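Local atomic coordinates of imine reductase (PDB entry 5FWN), a protein that probably catalyses the NADP(H)-dependent reduction of imines to amines, as a member of the HIBADH-related family of oxidoreductases. Residues A[222-227]-A[281-286]. Sequence-based numbering, arbitrary orientation.
Sequences EAPTID and SYYSVI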
loop_
_atom_site.group_PDB
_atom_site.type_symbol
_atom_site.label_atom_id
_atom_site.label_comp_id
_atom_site.label_asym_id
_atom_site.label_seq_id
_atom_site.Cartn_x
_atom_site.Cartn_y
_atom_site.Cartn_z
ATOM N N GLU A 222 9.701 -0.884 10.244
ATOM C CA GLU A 222 9.084 -1.672 11.282
ATOM C C GLU A 222 9.508 -3.142 11.227
ATOM O O GLU A 222 9.469 -3.794 12.246
ATOM C CB GLU A 222 7.561 -1.566 11.195
ATOM C CG GLU A 222 7.040 -0.214 11.679
ATOM C CD GLU A 222 7.134 -0.082 13.191
ATOM O OE1 GLU A 222 6.997 -1.137 13.908
ATOM O OE2 GLU A 222 7.373 1.070 13.665
ATOM N N ALA A 223 9.853 -3.661 10.045
ATOM C CA ALA A 223 10.112 -5.087 9.860
ATOM C C ALA A 223 11.391 -5.370 10.658
ATOM O O ALA A 223 12.418 -4.815 10.339
ATOM C CB ALA A 223 10.301 -5.430 8.400
ATOM N N PRO A 224 11.307 -6.184 11.732
ATOM C CA PRO A 224 12.533 -6.326 12.555
ATOM C C PRO A 224 13.704 -7.029 11.835
ATOM O O PRO A 224 14.826 -6.995 12.329
ATOM C CB PRO A 224 12.063 -7.122 13.795
ATOM C CG PRO A 224 10.692 -7.635 13.491
ATOM C CD PRO A 224 10.139 -6.883 12.319
ATOM N N THR A 225 13.434 -7.673 10.700
ATOM C CA THR A 225 14.493 -8.363 9.971
ATOM C C THR A 225 15.132 -7.536 8.859
ATOM O O THR A 225 15.988 -8.058 8.187
ATOM C CB THR A 225 13.988 -9.724 9.416
ATOM O OG1 THR A 225 12.783 -9.540 8.664
ATOM C CG2 THR A 225 13.706 -10.676 10.544
ATOM N N ILE A 226 14.699 -6.290 8.630
ATOM C CA ILE A 226 15.208 -5.464 7.520
ATOM C C ILE A 226 15.802 -4.214 8.099
ATOM O O ILE A 226 15.212 -3.628 8.985
ATOM C CB ILE A 226 14.085 -4.956 6.623
ATOM C CG1 ILE A 226 13.388 -6.101 5.869
ATOM C CG2 ILE A 226 14.570 -3.873 5.654
ATOM C CD1 ILE A 226 14.181 -6.632 4.705
ATOM N N ASP A 227 16.945 -3.785 7.587
ATOM C CA ASP A 227 17.566 -2.531 7.994
ATOM C C ASP A 227 18.658 -2.122 6.989
ATOM O O ASP A 227 18.384 -1.356 6.048
ATOM C CB ASP A 227 18.151 -2.649 9.419
ATOM C CG ASP A 227 18.560 -1.291 9.998
ATOM O OD1 ASP A 227 18.535 -0.267 9.263
ATOM O OD2 ASP A 227 18.912 -1.234 11.197
ATOM N N SER A 281 6.076 -1.594 19.723
ATOM C CA SER A 281 6.252 -1.190 18.336
ATOM C C SER A 281 4.960 -1.410 17.523
ATOM O O SER A 281 4.107 -2.196 17.893
ATOM C CB SER A 281 7.379 -2.000 17.736
ATOM O OG SER A 281 6.965 -3.334 17.595
ATOM N N TYR A 282 4.817 -0.690 16.436
ATOM C CA TYR A 282 3.674 -0.871 15.535
ATOM C C TYR A 282 3.642 -2.340 15.053
ATOM O O TYR A 282 2.591 -2.983 15.041
ATOM C CB TYR A 282 3.712 0.120 14.345
ATOM C CG TYR A 282 2.341 0.155 13.626
ATOM C CD1 TYR A 282 1.920 -0.883 12.807
ATOM C CD2 TYR A 282 1.457 1.211 13.821
ATOM C CE1 TYR A 282 0.664 -0.866 12.206
ATOM C CE2 TYR A 282 0.222 1.239 13.245
ATOM C CZ TYR A 282 -0.185 0.215 12.422
ATOM O OH TYR A 282 -1.465 0.285 11.859
ATOM N N TYR A 283 4.806 -2.888 14.732
ATOM C CA TYR A 283 4.901 -4.198 14.123
ATOM C C TYR A 283 4.264 -5.241 14.997
ATOM O O TYR A 283 3.667 -6.187 14.473
ATOM C CB TYR A 283 6.370 -4.566 13.818
ATOM C CG TYR A 283 6.484 -5.642 12.811
ATOM C CD1 TYR A 283 6.485 -5.342 11.455
ATOM C CD2 TYR A 283 6.548 -6.995 13.205
ATOM C CE1 TYR A 283 6.554 -6.349 10.510
ATOM C CE2 TYR A 283 6.627 -7.996 12.267
ATOM C CZ TYR A 283 6.634 -7.652 10.922
ATOM O OH TYR A 283 6.678 -8.619 9.978
ATOM N N SER A 284 4.337 -5.061 16.332
ATOM C CA SER A 284 3.730 -6.003 17.305
ATOM C C SER A 284 2.204 -6.222 17.137
ATOM O O SER A 284 1.695 -7.251 17.558
ATOM C CB SER A 284 4.050 -5.583 18.789
ATOM O OG SER A 284 3.271 -4.425 19.155
ATOM N N VAL A 285 1.484 -5.321 16.467
ATOM C CA VAL A 285 0.102 -5.603 16.049
ATOM C C VAL A 285 -0.007 -7.011 15.418
ATOM O O VAL A 285 -1.024 -7.693 15.579
ATOM C CB VAL A 285 -0.388 -4.556 15.021
ATOM C CG1 VAL A 285 -1.611 -5.027 14.273
ATOM C CG2 VAL A 285 -0.685 -3.236 15.702
ATOM N N ILE A 286 1.024 -7.445 14.711
ATOM C CA ILE A 286 0.994 -8.749 14.025
ATOM C C ILE A 286 0.727 -9.914 14.994
ATOM O O ILE A 286 0.120 -10.954 14.619
ATOM C CB ILE A 286 2.292 -8.983 13.242
ATOM C CG1 ILE A 286 2.084 -10.080 12.166
ATOM C CG2 ILE A 286 3.468 -9.335 14.198
ATOM C CD1 ILE A 286 3.318 -10.331 11.309
HETATM O O HOH W 1 6.772 1.446 16.157
#
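Glu-222, the last residue of helix 199-222, shows how a buried carboxylate can serve the start of a short 3-10 segment, here 283-286: one oxygen grips the Tyr-283 amide directly, the other is linked to Tyr-282 N by a water. Its CB comes up to CD1 of Tyr-283, 3.9 Å away. The chain bends at chi2 (-73°), and CD comes to rest 3.6 Å from CB of Tyr-282. OE1 accepts the amide N of Tyr-283 at 2.9 Å; the bond is bent, and the donor stands 41° out of the carboxylate plane. OE2 accepts a hydrogen bond from the water (2.6 Å), which in turn accepts from Tyr-282 N at 2.9 Å; OE2 also accepts the backbone N-H of Ala-235. The contact joins two loops of the helical reductive aminase-like C-terminal domain; beside it, the Tyr-282 hydroxyl is hydrogen-bonded to Asn-183 of the second subunit. With an alanine here, the amides of Tyr-283 and Ala-235 would probably lose their carboxylate acceptor and the water one of its partners. Beyond the helix end, Ala-223 and Ile-226, both of a calcium-binding site, bound a type I turn, from which Pro-224 sets CD over the centre of the Tyr-283 ring, a CH-pi contact of 3.6 Å to the centroid.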